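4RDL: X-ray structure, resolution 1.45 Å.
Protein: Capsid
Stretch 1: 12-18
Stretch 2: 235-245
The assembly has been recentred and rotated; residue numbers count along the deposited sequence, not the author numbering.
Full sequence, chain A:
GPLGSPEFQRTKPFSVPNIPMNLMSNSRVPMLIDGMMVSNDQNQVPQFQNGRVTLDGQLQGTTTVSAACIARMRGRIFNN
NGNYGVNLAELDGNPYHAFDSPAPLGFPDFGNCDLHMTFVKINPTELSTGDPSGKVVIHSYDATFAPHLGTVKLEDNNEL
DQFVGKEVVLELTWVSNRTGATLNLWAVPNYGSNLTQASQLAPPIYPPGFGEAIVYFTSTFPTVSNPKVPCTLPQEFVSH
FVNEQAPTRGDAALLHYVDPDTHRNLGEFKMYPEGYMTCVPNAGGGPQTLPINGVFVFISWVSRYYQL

Stretch 1 (12-18) KPFSVPN
Stretch 2 (235-245) QEFVSHFVNEQ

Residues 235-244 form a helix, and Q245 leaves it with positive phi (51/43). Residues 13-17 are extended, without regular helix or strand; N18 departs from this with phi/psi -93/58. They run against the helix in the opposite direction: P17 CA lies 6.2 Å from F237 CA, and F14 CA lies 7.6 Å from E244 CA. The two stretches together bury 516 Å².

P17 covers the most surface. Its phi/psi is -56/140 and its ring pucker is C-gamma exo. P17 CD sits over one face of the F237 ring, 3.7 Å from the centroid and 17° off the normal. The same atom lies over one face of the H240 ring, 4.1 Å from that centroid and 27° off the normal. Both are CH-pi contacts, so one carbon serves two aromatic rings one helical turn apart. P17 CG also reaches E236 O at 3.6 Å. F237 is m (chi2 52°).

H240 points toward stretch 1 with chi1 t and chi2 76°. This places H240 NE2 2.9 Å from S15 OG, to which it donates a hydrogen bond at the ring edge. S15 is p, with phi/psi -160/163. S15 OG in turn donates to water 1 at 2.8 Å. Water 1 donates to P13 O at 2.7 Å and to E244 OE1 at 2.8 Å, so it links the two stretches.

E244 and K12 close the other end. Both point toward the opposite stretch. K12 is all t; E244 is m, m, with chi3 -76°. K12 NZ and E244 OE2 form a salt bridge at 3.4 Å, with a weak hydrogen bond. N243 ND2 also donates to E244 OE2, at 3.0 Å.

F241 (m, chi2 -27°) is buried and meets F14 and V16. F14 (t) brings CZ within 3.5 Å of F241 CE1, with ring planes at 32°. V16 (m) places CG1 4.0 Å from F241 CZ.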

# COMPACT_ATOMS: atom_id res chain seq x y z
N LYS A 12 13.05 -21.80 -12.87
CA LYS A 12 11.74 -21.45 -12.33
C LYS A 12 10.82 -20.88 -13.40
O LYS A 12 11.18 -19.93 -14.09
CB LYS A 12 11.88 -20.46 -11.17
CG LYS A 12 10.61 -20.25 -10.37
CD LYS A 12 10.88 -19.47 -9.09
CE LYS A 12 9.71 -19.57 -8.13
NZ LYS A 12 9.96 -18.84 -6.85
N PRO A 13 9.62 -21.47 -13.55
CA PRO A 13 8.64 -21.02 -14.54
C PRO A 13 8.11 -19.62 -14.23
O PRO A 13 7.81 -19.30 -13.07
CB PRO A 13 7.51 -22.04 -14.40
CG PRO A 13 8.13 -23.23 -13.76
CD PRO A 13 9.18 -22.68 -12.84
N PHE A 14 8.01 -18.80 -15.26
CA PHE A 14 7.43 -17.47 -15.14
C PHE A 14 5.94 -17.58 -14.83
O PHE A 14 5.28 -18.55 -15.20
CB PHE A 14 7.64 -16.69 -16.45
CG PHE A 14 7.09 -15.30 -16.42
CD1 PHE A 14 7.73 -14.29 -15.73
CD2 PHE A 14 5.91 -15.00 -17.09
CE1 PHE A 14 7.21 -13.01 -15.70
CE2 PHE A 14 5.39 -13.72 -17.07
CZ PHE A 14 6.04 -12.72 -16.37
N SER A 15 5.41 -16.57 -14.14
CA SER A 15 3.98 -16.49 -13.85
C SER A 15 3.65 -15.06 -13.50
O SER A 15 4.54 -14.25 -13.23
CB SER A 15 3.61 -17.41 -12.69
OG SER A 15 4.23 -16.97 -11.49
N VAL A 16 2.36 -14.73 -13.55
CA VAL A 16 1.89 -13.44 -13.06
C VAL A 16 0.90 -13.70 -11.92
O VAL A 16 0.41 -14.82 -11.77
CB VAL A 16 1.24 -12.60 -14.17
CG1 VAL A 16 2.24 -12.34 -15.29
CG2 VAL A 16 -0.03 -13.27 -14.71
N PRO A 17 0.63 -12.67 -11.09
CA PRO A 17 -0.29 -12.92 -9.98
C PRO A 17 -1.65 -13.46 -10.41
O PRO A 17 -2.22 -13.05 -11.43
CB PRO A 17 -0.45 -11.53 -9.35
CG PRO A 17 0.81 -10.82 -9.69
CD PRO A 17 1.17 -11.30 -11.08
N ASN A 18 -2.13 -14.40 -9.62
CA ASN A 18 -3.45 -14.99 -9.69
C ASN A 18 -4.37 -14.21 -8.75
O ASN A 18 -4.92 -14.76 -7.79
CB ASN A 18 -3.36 -16.44 -9.24
CG ASN A 18 -4.68 -17.16 -9.29
OD1 ASN A 18 -5.49 -16.93 -10.19
ND2 ASN A 18 -4.91 -18.04 -8.33
N GLN A 235 1.08 -2.81 -8.90
CA GLN A 235 2.17 -2.95 -7.94
C GLN A 235 2.42 -4.42 -7.58
O GLN A 235 3.56 -4.85 -7.41
CB GLN A 235 1.89 -2.16 -6.68
CG GLN A 235 3.04 -2.22 -5.68
CD GLN A 235 4.32 -1.65 -6.25
OE1 GLN A 235 4.29 -0.78 -7.12
NE2 GLN A 235 5.47 -2.13 -5.76
N GLU A 236 1.36 -5.20 -7.47
CA GLU A 236 1.53 -6.58 -7.05
C GLU A 236 2.20 -7.43 -8.15
O GLU A 236 2.78 -8.47 -7.85
CB GLU A 236 0.22 -7.20 -6.55
CG GLU A 236 -0.22 -6.68 -5.18
CD GLU A 236 -0.89 -5.30 -5.23
OE1 GLU A 236 -1.18 -4.75 -4.14
OE2 GLU A 236 -1.14 -4.78 -6.34
N PHE A 237 2.16 -6.98 -9.40
CA PHE A 237 2.98 -7.62 -10.43
C PHE A 237 4.46 -7.38 -10.12
O PHE A 237 5.29 -8.28 -10.28
CB PHE A 237 2.70 -7.07 -11.83
CG PHE A 237 1.58 -7.76 -12.57
CD1 PHE A 237 0.34 -7.94 -11.98
CD2 PHE A 237 1.77 -8.18 -13.88
CE1 PHE A 237 -0.69 -8.55 -12.68
CE2 PHE A 237 0.73 -8.80 -14.58
CZ PHE A 237 -0.49 -8.98 -13.99
N VAL A 238 4.79 -6.16 -9.70
CA VAL A 238 6.18 -5.83 -9.40
C VAL A 238 6.72 -6.74 -8.29
O VAL A 238 7.78 -7.37 -8.45
CB VAL A 238 6.35 -4.34 -8.98
CG1 VAL A 238 7.80 -4.06 -8.59
CG2 VAL A 238 5.89 -3.41 -10.10
N SER A 239 6.02 -6.81 -7.17
CA SER A 239 6.51 -7.63 -6.06
C SER A 239 6.53 -9.11 -6.45
O SER A 239 7.41 -9.85 -6.01
CB SER A 239 5.69 -7.41 -4.78
OG SER A 239 4.31 -7.56 -5.01
N HIS A 240 5.59 -9.52 -7.30
CA HIS A 240 5.57 -10.89 -7.78
C HIS A 240 6.85 -11.22 -8.54
O HIS A 240 7.49 -12.24 -8.27
CB HIS A 240 4.35 -11.12 -8.67
CG HIS A 240 4.13 -12.56 -9.03
ND1 HIS A 240 3.60 -13.47 -8.14
CD2 HIS A 240 4.36 -13.24 -10.18
CE1 HIS A 240 3.52 -14.65 -8.73
NE2 HIS A 240 3.97 -14.54 -9.96
N PHE A 241 7.23 -10.36 -9.48
CA PHE A 241 8.43 -10.62 -10.28
C PHE A 241 9.69 -10.57 -9.41
O PHE A 241 10.62 -11.34 -9.61
CB PHE A 241 8.53 -9.65 -11.46
CG PHE A 241 7.36 -9.72 -12.41
CD1 PHE A 241 6.62 -10.89 -12.54
CD2 PHE A 241 6.99 -8.62 -13.16
CE1 PHE A 241 5.54 -10.96 -13.41
CE2 PHE A 241 5.91 -8.68 -14.03
CZ PHE A 241 5.19 -9.85 -14.16
N VAL A 242 9.73 -9.65 -8.45
CA VAL A 242 10.88 -9.58 -7.55
C VAL A 242 10.99 -10.87 -6.74
O VAL A 242 12.08 -11.44 -6.57
CB VAL A 242 10.78 -8.36 -6.60
CG1 VAL A 242 11.86 -8.45 -5.51
CG2 VAL A 242 10.93 -7.08 -7.39
N ASN A 243 9.85 -11.34 -6.26
CA ASN A 243 9.80 -12.59 -5.51
C ASN A 243 10.26 -13.80 -6.31
O ASN A 243 11.04 -14.63 -5.83
CB ASN A 243 8.37 -12.83 -5.01
CG ASN A 243 8.31 -13.88 -3.94
OD1 ASN A 243 8.57 -13.60 -2.78
ND2 ASN A 243 7.98 -15.11 -4.33
N GLU A 244 9.77 -13.91 -7.55
CA GLU A 244 9.99 -15.10 -8.37
C GLU A 244 11.36 -15.16 -9.03
O GLU A 244 11.97 -16.22 -9.09
CB GLU A 244 8.89 -15.20 -9.44
CG GLU A 244 7.52 -15.42 -8.86
CD GLU A 244 7.43 -16.70 -8.07
OE1 GLU A 244 7.37 -17.78 -8.70
OE2 GLU A 244 7.44 -16.63 -6.83
N GLN A 245 11.83 -14.02 -9.54
CA GLN A 245 13.09 -13.99 -10.28
C GLN A 245 13.12 -15.07 -11.37
O GLN A 245 14.12 -15.77 -11.55
CB GLN A 245 14.27 -14.19 -9.33
CG GLN A 245 14.35 -13.17 -8.21
CD GLN A 245 14.95 -11.86 -8.66
OE1 GLN A 245 16.04 -11.83 -9.23
NE2 GLN A 245 14.24 -10.77 -8.41
O HOH W 1 7.05 -17.36 -11.43